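De novo designed switch protein caging a hemagglutinin binder (sCageHA267_1S) (Synthetic construct, PDB 7CBC) is a de novo designed biosensor switch that cages a hemagglutinin binder within a helical bundle, probably holding it inactive until the cage is opened. Local coordinates at residues 16-27 / 210-221; 288-296 / 306-314. All blocks are in the same frame, centred on the assembly; numbering follows the deposited sequence.

Interaction 1. Residues 16-27 / 210-221; sequences QRLNIRLAEALL and LQRLNLELLREL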
loop_
_atom_site.group_PDB
_atom_site.type_symbol
_atom_site.label_atom_id
_atom_site.label_comp_id
_atom_site.label_asym_id
_atom_site.label_seq_id
_atom_site.Cartn_x
_atom_site.Cartn_y
_atom_site.Cartn_z
ATOM N N GLN A 16 4.100 -10.320 -5.829
ATOM C CA GLN A 16 3.362 -10.023 -4.610
ATOM C C GLN A 16 4.307 -9.626 -3.482
ATOM O O GLN A 16 4.039 -8.661 -2.758
ATOM C CB GLN A 16 2.488 -11.204 -4.200
ATOM C CG GLN A 16 1.762 -10.949 -2.892
ATOM C CD GLN A 16 0.568 -11.854 -2.674
ATOM O OE1 GLN A 16 0.687 -12.920 -2.069
ATOM N NE2 GLN A 16 -0.601 -11.422 -3.148
ATOM N N ARG A 17 5.427 -10.336 -3.329
ATOM C CA ARG A 17 6.410 -9.946 -2.319
ATOM C C ARG A 17 6.848 -8.503 -2.524
ATOM O O ARG A 17 6.892 -7.703 -1.578
ATOM C CB ARG A 17 7.617 -10.886 -2.373
ATOM C CG ARG A 17 8.689 -10.628 -1.300
ATOM C CD ARG A 17 8.089 -10.446 0.096
ATOM N NE ARG A 17 7.414 -11.636 0.612
ATOM C CZ ARG A 17 6.764 -11.675 1.772
ATOM N NH1 ARG A 17 6.719 -10.589 2.535
ATOM N NH2 ARG A 17 6.162 -12.791 2.171
ATOM N N LEU A 18 7.170 -8.158 -3.768
ATOM C CA LEU A 18 7.555 -6.798 -4.103
ATOM C C LEU A 18 6.517 -5.794 -3.619
ATOM O O LEU A 18 6.857 -4.771 -3.015
ATOM C CB LEU A 18 7.735 -6.694 -5.611
ATOM C CG LEU A 18 8.110 -5.301 -6.102
ATOM C CD1 LEU A 18 9.212 -5.493 -7.121
ATOM C CD2 LEU A 18 6.917 -4.577 -6.725
ATOM N N ASN A 19 5.239 -6.076 -3.891
ATOM C CA ASN A 19 4.160 -5.182 -3.494
ATOM C C ASN A 19 4.045 -5.093 -1.987
ATOM O O ASN A 19 3.866 -3.997 -1.443
ATOM C CB ASN A 19 2.850 -5.655 -4.111
ATOM C CG ASN A 19 2.853 -5.530 -5.611
ATOM O OD1 ASN A 19 3.471 -4.608 -6.166
ATOM N ND2 ASN A 19 2.155 -6.442 -6.289
ATOM N N ILE A 20 4.187 -6.225 -1.294
ATOM C CA ILE A 20 4.206 -6.209 0.168
ATOM C C ILE A 20 5.306 -5.285 0.679
ATOM O O ILE A 20 5.085 -4.452 1.572
ATOM C CB ILE A 20 4.381 -7.632 0.718
ATOM C CG1 ILE A 20 3.134 -8.466 0.427
ATOM C CG2 ILE A 20 4.686 -7.573 2.223
ATOM C CD1 ILE A 20 3.330 -9.913 0.682
ATOM N N ARG A 21 6.517 -5.435 0.141
ATOM C CA ARG A 21 7.625 -4.598 0.598
ATOM C C ARG A 21 7.361 -3.120 0.329
ATOM O O ARG A 21 7.684 -2.264 1.157
ATOM C CB ARG A 21 8.917 -5.037 -0.075
ATOM C CG ARG A 21 9.577 -6.219 0.600
ATOM C CD ARG A 21 10.681 -6.775 -0.279
ATOM N NE ARG A 21 11.299 -7.953 0.322
ATOM C CZ ARG A 21 12.027 -8.839 -0.346
ATOM N NH1 ARG A 21 12.230 -8.681 -1.646
ATOM N NH2 ARG A 21 12.551 -9.883 0.284
ATOM N N LEU A 22 6.806 -2.807 -0.842
ATOM C CA LEU A 22 6.465 -1.437 -1.190
ATOM C C LEU A 22 5.409 -0.869 -0.248
ATOM O O LEU A 22 5.518 0.288 0.203
ATOM C CB LEU A 22 5.986 -1.395 -2.645
ATOM C CG LEU A 22 5.410 -0.090 -3.189
ATOM C CD1 LEU A 22 6.418 1.025 -2.993
ATOM C CD2 LEU A 22 5.036 -0.238 -4.663
ATOM N N ALA A 23 4.393 -1.676 0.081
ATOM C CA ALA A 23 3.351 -1.225 0.997
ATOM C C ALA A 23 3.912 -0.978 2.388
ATOM O O ALA A 23 3.484 -0.046 3.091
ATOM C CB ALA A 23 2.221 -2.248 1.059
ATOM N N GLU A 24 4.856 -1.812 2.815
ATOM C CA GLU A 24 5.513 -1.564 4.091
ATOM C C GLU A 24 6.282 -0.241 4.076
ATOM O O GLU A 24 6.215 0.542 5.039
ATOM C CB GLU A 24 6.418 -2.749 4.428
ATOM C CG GLU A 24 5.630 -3.913 5.017
ATOM C CD GLU A 24 6.331 -5.250 4.874
ATOM O OE1 GLU A 24 7.430 -5.293 4.272
ATOM O OE2 GLU A 24 5.790 -6.255 5.382
ATOM N N ALA A 25 6.978 0.047 2.972
ATOM C CA ALA A 25 7.721 1.300 2.851
ATOM C C ALA A 25 6.796 2.520 2.852
ATOM O O ALA A 25 7.090 3.534 3.494
ATOM C CB ALA A 25 8.558 1.276 1.577
ATOM N N LEU A 26 5.697 2.454 2.092
ATOM C CA LEU A 26 4.733 3.546 2.058
ATOM C C LEU A 26 4.099 3.766 3.422
ATOM O O LEU A 26 3.860 4.910 3.829
ATOM C CB LEU A 26 3.662 3.265 1.016
ATOM C CG LEU A 26 4.198 3.339 -0.414
ATOM C CD1 LEU A 26 3.090 3.057 -1.419
ATOM C CD2 LEU A 26 4.812 4.701 -0.656
ATOM N N LEU A 27 3.821 2.680 4.145
ATOM C CA LEU A 27 3.359 2.799 5.521
ATOM C C LEU A 27 4.400 3.493 6.395
ATOM O O LEU A 27 4.067 4.389 7.177
ATOM C CB LEU A 27 3.035 1.416 6.076
ATOM C CG LEU A 27 2.444 1.464 7.476
ATOM C CD1 LEU A 27 1.048 2.050 7.388
ATOM C CD2 LEU A 27 2.415 0.078 8.087
ATOM N N LEU A 210 -4.123 -13.826 -5.545
ATOM C CA LEU A 210 -2.969 -12.998 -5.193
ATOM C C LEU A 210 -3.249 -11.520 -5.433
ATOM O O LEU A 210 -2.891 -10.671 -4.603
ATOM C CB LEU A 210 -1.751 -13.446 -5.991
ATOM C CG LEU A 210 -1.326 -14.879 -5.699
ATOM C CD1 LEU A 210 -0.420 -15.389 -6.787
ATOM C CD2 LEU A 210 -0.634 -14.945 -4.347
ATOM N N GLN A 211 -3.907 -11.189 -6.548
ATOM C CA GLN A 211 -4.250 -9.796 -6.806
ATOM C C GLN A 211 -5.167 -9.235 -5.730
ATOM O O GLN A 211 -5.142 -8.023 -5.449
ATOM C CB GLN A 211 -4.884 -9.673 -8.186
ATOM C CG GLN A 211 -5.230 -8.265 -8.616
ATOM C CD GLN A 211 -4.086 -7.249 -8.455
ATOM O OE1 GLN A 211 -2.928 -7.597 -8.169
ATOM N NE2 GLN A 211 -4.408 -5.984 -8.692
ATOM N N ARG A 212 -5.976 -10.096 -5.114
ATOM C CA ARG A 212 -6.834 -9.669 -4.011
ATOM C C ARG A 212 -6.005 -9.140 -2.847
ATOM O O ARG A 212 -6.371 -8.140 -2.216
ATOM C CB ARG A 212 -7.711 -10.848 -3.567
ATOM C CG ARG A 212 -9.097 -10.515 -3.030
ATOM C CD ARG A 212 -9.863 -11.812 -2.667
ATOM N NE ARG A 212 -10.280 -12.564 -3.855
ATOM C CZ ARG A 212 -9.986 -13.838 -4.104
ATOM N NH1 ARG A 212 -9.272 -14.553 -3.235
ATOM N NH2 ARG A 212 -10.422 -14.404 -5.224
ATOM N N LEU A 213 -4.880 -9.795 -2.550
ATOM C CA LEU A 213 -4.017 -9.337 -1.466
ATOM C C LEU A 213 -3.258 -8.078 -1.860
ATOM O O LEU A 213 -3.087 -7.177 -1.037
ATOM C CB LEU A 213 -3.045 -10.446 -1.043
ATOM C CG LEU A 213 -2.199 -10.239 0.234
ATOM C CD1 LEU A 213 -1.794 -11.564 0.846
ATOM C CD2 LEU A 213 -0.939 -9.416 -0.029
ATOM N N ASN A 214 -2.772 -8.007 -3.102
ATOM C CA ASN A 214 -2.148 -6.777 -3.583
ATOM C C ASN A 214 -3.088 -5.585 -3.424
ATOM O O ASN A 214 -2.657 -4.489 -3.056
ATOM C CB ASN A 214 -1.751 -6.916 -5.058
ATOM C CG ASN A 214 -0.685 -7.986 -5.304
ATOM O OD1 ASN A 214 0.222 -8.173 -4.495
ATOM N ND2 ASN A 214 -0.793 -8.696 -6.446
ATOM N N LEU A 215 -4.373 -5.768 -3.736
ATOM C CA LEU A 215 -5.311 -4.656 -3.639
ATOM C C LEU A 215 -5.647 -4.342 -2.187
ATOM O O LEU A 215 -5.823 -3.171 -1.834
ATOM C CB LEU A 215 -6.582 -4.965 -4.442
ATOM C CG LEU A 215 -6.414 -4.947 -5.967
ATOM C CD1 LEU A 215 -7.719 -5.345 -6.691
ATOM C CD2 LEU A 215 -5.882 -3.587 -6.476
ATOM N N GLU A 216 -5.706 -5.360 -1.324
ATOM C CA GLU A 216 -5.974 -5.098 0.088
ATOM C C GLU A 216 -4.820 -4.337 0.745
ATOM O O GLU A 216 -5.050 -3.518 1.645
ATOM C CB GLU A 216 -6.258 -6.411 0.813
ATOM C CG GLU A 216 -6.648 -6.271 2.276
ATOM C CD GLU A 216 -8.017 -5.649 2.475
ATOM O OE1 GLU A 216 -8.786 -5.581 1.494
ATOM O OE2 GLU A 216 -8.314 -5.216 3.620
ATOM N N LEU A 217 -3.582 -4.579 0.302
ATOM C CA LEU A 217 -2.464 -3.733 0.714
ATOM C C LEU A 217 -2.811 -2.255 0.573
ATOM O O LEU A 217 -2.639 -1.475 1.509
ATOM C CB LEU A 217 -1.221 -4.067 -0.116
ATOM C CG LEU A 217 -0.559 -5.424 0.137
ATOM C CD1 LEU A 217 0.654 -5.556 -0.731
ATOM C CD2 LEU A 217 -0.157 -5.516 1.608
ATOM N N LEU A 218 -3.338 -1.864 -0.590
ATOM C CA LEU A 218 -3.615 -0.458 -0.845
ATOM C C LEU A 218 -4.799 0.029 -0.028
ATOM O O LEU A 218 -4.810 1.178 0.428
ATOM C CB LEU A 218 -3.874 -0.232 -2.329
ATOM C CG LEU A 218 -2.683 -0.582 -3.214
ATOM C CD1 LEU A 218 -3.120 -0.761 -4.653
ATOM C CD2 LEU A 218 -1.601 0.474 -3.112
ATOM N N ARG A 219 -5.815 -0.816 0.144
ATOM C CA ARG A 219 -6.937 -0.441 0.992
ATOM C C ARG A 219 -6.487 -0.228 2.427
ATOM O O ARG A 219 -6.873 0.762 3.059
ATOM C CB ARG A 219 -8.036 -1.499 0.931
ATOM C CG ARG A 219 -8.832 -1.505 -0.374
ATOM C CD ARG A 219 -10.132 -2.285 -0.197
ATOM N NE ARG A 219 -10.635 -2.811 -1.457
ATOM C CZ ARG A 219 -10.154 -3.903 -2.040
ATOM N NH1 ARG A 219 -9.156 -4.571 -1.480
ATOM N NH2 ARG A 219 -10.658 -4.313 -3.190
ATOM N N GLU A 220 -5.663 -1.137 2.955
ATOM C CA GLU A 220 -5.167 -0.989 4.321
ATOM C C GLU A 220 -4.387 0.308 4.489
ATOM O O GLU A 220 -4.504 0.987 5.518
ATOM C CB GLU A 220 -4.311 -2.195 4.707
ATOM C CG GLU A 220 -5.086 -3.292 5.438
ATOM C CD GLU A 220 -4.489 -4.684 5.266
ATOM O OE1 GLU A 220 -3.287 -4.789 4.935
ATOM O OE2 GLU A 220 -5.228 -5.685 5.469
ATOM N N LEU A 221 -3.591 0.673 3.489
ATOM C CA LEU A 221 -2.874 1.937 3.544
ATOM C C LEU A 221 -3.837 3.115 3.520
ATOM O O LEU A 221 -3.655 4.088 4.256
ATOM C CB LEU A 221 -1.898 2.021 2.378
ATOM C CG LEU A 221 -0.665 1.119 2.459
ATOM C CD1 LEU A 221 -0.011 1.074 1.116
ATOM C CD2 LEU A 221 0.310 1.658 3.494
#

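Interaction 2. Residues 288-296 / 306-314; sequences SEEQIKELL and ARDAVEYLR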
loop_
_atom_site.group_PDB
_atom_site.type_symbol
_atom_site.label_atom_id
_atom_site.label_comp_id
_atom_site.label_asym_id
_atom_site.label_seq_id
_atom_site.Cartn_x
_atom_site.Cartn_y
_atom_site.Cartn_z
ATOM N N SER A 288 5.275 -30.422 -4.135
ATOM C CA SER A 288 5.839 -31.096 -2.975
ATOM C C SER A 288 6.362 -30.069 -1.976
ATOM O O SER A 288 6.560 -28.899 -2.304
ATOM C CB SER A 288 6.976 -32.016 -3.391
ATOM O OG SER A 288 8.060 -31.246 -3.889
ATOM N N GLU A 289 6.625 -30.525 -0.745
ATOM C CA GLU A 289 7.080 -29.605 0.298
ATOM C C GLU A 289 8.364 -28.891 -0.105
ATOM O O GLU A 289 8.491 -27.674 0.087
ATOM C CB GLU A 289 7.276 -30.349 1.612
ATOM C CG GLU A 289 5.976 -30.869 2.201
ATOM C CD GLU A 289 6.104 -31.198 3.672
ATOM O OE1 GLU A 289 7.233 -31.116 4.204
ATOM O OE2 GLU A 289 5.076 -31.532 4.297
ATOM N N GLU A 290 9.322 -29.626 -0.673
ATOM C CA GLU A 290 10.539 -28.996 -1.176
ATOM C C GLU A 290 10.207 -27.944 -2.224
ATOM O O GLU A 290 10.812 -26.867 -2.252
ATOM C CB GLU A 290 11.484 -30.056 -1.757
ATOM C CG GLU A 290 11.541 -31.344 -0.951
ATOM C CD GLU A 290 10.513 -32.390 -1.398
ATOM O OE1 GLU A 290 10.789 -33.133 -2.374
ATOM O OE2 GLU A 290 9.432 -32.475 -0.771
ATOM N N GLN A 291 9.229 -28.229 -3.083
ATOM C CA GLN A 291 8.865 -27.269 -4.116
ATOM C C GLN A 291 8.152 -26.061 -3.525
ATOM O O GLN A 291 8.316 -24.940 -4.017
ATOM C CB GLN A 291 7.998 -27.946 -5.168
ATOM C CG GLN A 291 8.760 -28.924 -6.000
ATOM C CD GLN A 291 7.844 -29.803 -6.815
ATOM O OE1 GLN A 291 6.689 -30.043 -6.442
ATOM N NE2 GLN A 291 8.336 -30.255 -7.956
ATOM N N ILE A 292 7.351 -26.270 -2.479
ATOM C CA ILE A 292 6.696 -25.148 -1.820
ATOM C C ILE A 292 7.716 -24.293 -1.079
ATOM O O ILE A 292 7.669 -23.057 -1.138
ATOM C CB ILE A 292 5.586 -25.657 -0.888
ATOM C CG1 ILE A 292 4.449 -26.223 -1.728
ATOM C CG2 ILE A 292 5.068 -24.529 -0.018
ATOM C CD1 ILE A 292 3.395 -26.920 -0.942
ATOM N N LYS A 293 8.662 -24.928 -0.382
ATOM C CA LYS A 293 9.656 -24.136 0.337
ATOM C C LYS A 293 10.572 -23.381 -0.623
ATOM O O LYS A 293 11.006 -22.266 -0.311
ATOM C CB LYS A 293 10.461 -25.025 1.287
ATOM C CG LYS A 293 9.606 -25.655 2.390
ATOM C CD LYS A 293 10.433 -26.085 3.600
ATOM C CE LYS A 293 10.405 -25.029 4.709
ATOM N NZ LYS A 293 11.457 -23.985 4.565
ATOM N N GLU A 294 10.863 -23.954 -1.798
ATOM C CA GLU A 294 11.634 -23.217 -2.794
ATOM C C GLU A 294 10.825 -22.051 -3.348
ATOM O O GLU A 294 11.377 -20.984 -3.647
ATOM C CB GLU A 294 12.074 -24.151 -3.924
ATOM C CG GLU A 294 13.139 -23.550 -4.850
ATOM C CD GLU A 294 13.108 -24.131 -6.258
ATOM O OE1 GLU A 294 12.743 -25.320 -6.413
ATOM O OE2 GLU A 294 13.453 -23.394 -7.214
ATOM N N LEU A 295 9.512 -22.241 -3.494
ATOM C CA LEU A 295 8.674 -21.176 -4.016
ATOM C C LEU A 295 8.569 -20.029 -3.017
ATOM O O LEU A 295 8.634 -18.858 -3.401
ATOM C CB LEU A 295 7.298 -21.733 -4.356
ATOM C CG LEU A 295 6.188 -20.789 -4.805
ATOM C CD1 LEU A 295 6.308 -20.441 -6.298
ATOM C CD2 LEU A 295 4.853 -21.442 -4.528
ATOM N N LEU A 296 8.423 -20.354 -1.730
ATOM C CA LEU A 296 8.289 -19.318 -0.707
ATOM C C LEU A 296 9.609 -18.582 -0.492
ATOM O O LEU A 296 9.618 -17.362 -0.298
ATOM C CB LEU A 296 7.790 -19.938 0.603
ATOM C CG LEU A 296 6.483 -20.745 0.567
ATOM C CD1 LEU A 296 6.169 -21.370 1.911
ATOM C CD2 LEU A 296 5.308 -19.923 0.105
ATOM N N ALA A 306 8.427 -19.547 5.715
ATOM C CA ALA A 306 8.230 -20.697 4.835
ATOM C C ALA A 306 8.010 -21.972 5.640
ATOM O O ALA A 306 7.030 -22.689 5.421
ATOM C CB ALA A 306 9.420 -20.853 3.887
ATOM N N ARG A 307 8.914 -22.268 6.580
ATOM C CA ARG A 307 8.719 -23.413 7.469
ATOM C C ARG A 307 7.352 -23.354 8.140
ATOM O O ARG A 307 6.652 -24.366 8.233
ATOM C CB ARG A 307 9.852 -23.469 8.504
ATOM C CG ARG A 307 9.535 -24.197 9.812
ATOM C CD ARG A 307 9.129 -23.204 10.911
ATOM N NE ARG A 307 8.324 -23.827 11.963
ATOM C CZ ARG A 307 7.536 -23.153 12.797
ATOM N NH1 ARG A 307 7.434 -21.834 12.695
ATOM N NH2 ARG A 307 6.835 -23.799 13.722
ATOM N N ASP A 308 6.938 -22.165 8.579
ATOM C CA ASP A 308 5.626 -22.030 9.204
ATOM C C ASP A 308 4.500 -22.320 8.222
ATOM O O ASP A 308 3.463 -22.866 8.606
ATOM C CB ASP A 308 5.438 -20.629 9.776
ATOM C CG ASP A 308 3.998 -20.375 10.184
ATOM O OD1 ASP A 308 3.604 -20.841 11.272
ATOM O OD2 ASP A 308 3.245 -19.763 9.394
ATOM N N ALA A 309 4.667 -21.922 6.958
ATOM C CA ALA A 309 3.593 -22.101 5.984
ATOM C C ALA A 309 3.418 -23.572 5.607
ATOM O O ALA A 309 2.286 -24.040 5.447
ATOM C CB ALA A 309 3.860 -21.248 4.743
ATOM N N VAL A 310 4.520 -24.318 5.477
ATOM C CA VAL A 310 4.406 -25.739 5.150
ATOM C C VAL A 310 3.945 -26.535 6.368
ATOM O O VAL A 310 3.064 -27.396 6.260
ATOM C CB VAL A 310 5.730 -26.280 4.572
ATOM C CG1 VAL A 310 5.998 -25.649 3.227
ATOM C CG2 VAL A 310 6.893 -26.016 5.509
ATOM N N GLU A 311 4.519 -26.255 7.546
ATOM C CA GLU A 311 3.993 -26.825 8.782
ATOM C C GLU A 311 2.514 -26.499 8.951
ATOM O O GLU A 311 1.754 -27.323 9.473
ATOM C CB GLU A 311 4.798 -26.324 9.988
ATOM C CG GLU A 311 6.124 -27.057 10.197
ATOM C CD GLU A 311 6.924 -26.538 11.387
ATOM O OE1 GLU A 311 8.125 -26.879 11.503
ATOM O OE2 GLU A 311 6.356 -25.785 12.214
ATOM N N TYR A 312 2.086 -25.312 8.498
ATOM C CA TYR A 312 0.677 -24.932 8.581
ATOM C C TYR A 312 -0.193 -25.793 7.670
ATOM O O TYR A 312 -1.315 -26.153 8.045
ATOM C CB TYR A 312 0.506 -23.448 8.241
ATOM C CG TYR A 312 -0.930 -23.026 8.027
ATOM C CD1 TYR A 312 -1.754 -22.750 9.101
ATOM C CD2 TYR A 312 -1.460 -22.904 6.748
ATOM C CE1 TYR A 312 -3.073 -22.358 8.913
ATOM C CE2 TYR A 312 -2.778 -22.515 6.550
ATOM C CZ TYR A 312 -3.580 -22.244 7.638
ATOM O OH TYR A 312 -4.889 -21.857 7.457
ATOM N N LEU A 313 0.290 -26.121 6.468
ATOM C CA LEU A 313 -0.484 -26.995 5.584
ATOM C C LEU A 313 -0.667 -28.378 6.199
ATOM O O LEU A 313 -1.754 -28.967 6.113
ATOM C CB LEU A 313 0.185 -27.113 4.210
ATOM C CG LEU A 313 0.203 -25.892 3.278
ATOM C CD1 LEU A 313 0.974 -26.216 1.994
ATOM C CD2 LEU A 313 -1.205 -25.417 2.951
ATOM N N ARG A 314 0.387 -28.915 6.821
ATOM C CA ARG A 314 0.294 -30.235 7.436
ATOM C C ARG A 314 -0.429 -30.213 8.779
ATOM O O ARG A 314 -0.960 -31.251 9.190
ATOM C CB ARG A 314 1.690 -30.842 7.607
ATOM C CG ARG A 314 2.479 -30.241 8.730
ATOM C CD ARG A 314 3.684 -31.076 9.106
ATOM N NE ARG A 314 4.873 -30.676 8.363
ATOM C CZ ARG A 314 5.356 -31.335 7.315
ATOM N NH1 ARG A 314 4.754 -32.442 6.889
ATOM N NH2 ARG A 314 6.446 -30.895 6.699
#

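Interaction 1. Residues 16-27 / 210-221
Asn19 and Asn214 both turn CG anti to their own carbonyl carbon (chi1 -66° and -64°), which swings their carboxamides into the gap between the two helices. There Asn19 ND2 donates to Asn214 OD1 at 3.2 Å. The N-H points well at the oxygen, yet it arrives from above the acceptor's carbonyl plane rather than along a lone pair, and the two amide planes stand 85° apart. Asn214 ND2 in turn donates to Gln211 OE1 at 3.0 Å, nearly within its own amide plane; the two bonds together probably settle which end carries the oxygen. Replacing Asn214 with a leucine would probably leave Asn19 ND2 without this acceptor and Gln211 OE1 without this donor, in a buried setting. Gln16, extended beyond CG, lays its carboxamide across Leu210 and Leu213, with NE2 3.4 Å from Leu213 CB; NE2 also approaches the Leu210 carbonyl, but at an angle too poor for a bond. Farther along, the side chains are apolar. Leu217 CD1 lies over the backbone at Asn19 O and Ile20 N and packs 4.0 Å from Ile20 CG1. Ala23 CB meets Leu217 CB at 4.1 Å and Leu221 CD1 at 4.0 Å, so this small residue receives two leucines from successive turns. Leu221 CD2 packs 3.8 Å from Leu27 CB. The segment axes run nearly parallel, 9.9 Å apart at closest. Helix 99-142 borders the polar layer, Gln112 donating to Asn19 OD1 and Asn115 accepting from Gln211 NE2, while Ala274 of helix 274-284 touches Gln16, Ile20 and Leu213.

Interaction 2. Residues 288-296 / 306-314
Glu289 and Arg314 come together nearly perpendicular, and their carboxylate and guanidinium planes are 61° apart. The pair is therefore a twisted salt bridge, not a coplanar one with two matched bonds. Arg314 NH2 donates to Glu289 OE1 at 2.6 Å, reaching the oxygen on its syn side and somewhat out of the carboxylate plane. Glu289 OE2 lies 2.8 Å from both Arg314 NH1 and NH2 but well off the guanidinium plane, so this is close charge contact and not a second in-plane bond. Arg314 CG takes the position between its backbone N and carbonyl carbon (chi1 75°), and a bend at chi3 then brings the guanidinium to Glu289. One turn farther along helix 289-298, Ile292 and Val310 run alongside in opposite senses, with Ile292 CG2 3.6 Å from Val310 CG1, whereas Ile292 CD1 meets Leu313 CD1 tip to tip at 3.9 Å. Lys293 lies roughly perpendicular to Val310; its CG rests 3.7 Å from Val310 CG1, and the bent end carries CE to 3.6 Å from Arg307 CA. At the other end Leu296 straddles two alanines, CB against Ala306 CB at 3.8 Å and CD1 against Ala309 CB. The segments form an antiparallel, splayed helical hairpin, their axes 143° apart in direction, and helix 274-284 touches it through Ala282 on Ile292 and Ala279 on Ala309. Chemically, the largely buried aliphatic seam has no polar side-chain atoms to satisfy; charges stay at the margin, where the solvent-facing Glu289-Arg314 pair probably adds attraction that water would partly screen.

In the fold
Interaction 1 lies within the long-helix bundle, its centre about 4 Å from the centre of the chain, whereas interaction 2 belongs to the short C-terminal helices, about 26 Å out. Their centres are about 22 Å apart and their nearest atoms about 6 Å, so they do not touch. Helix 274-284 touches both contacts. Arg17 also bonds to the carbonyl of Ala299, and the disulfide Cys275-Cys301 ties helix 274-284 to the loop between the interaction 2 helices. An ethanol, probably from the crystallisation liquor, lies about 5 Å from the side chain of Leu210 in interaction 1. The arrangement is consistent with a compact binder module, probably the short-helix region, docked against the cage.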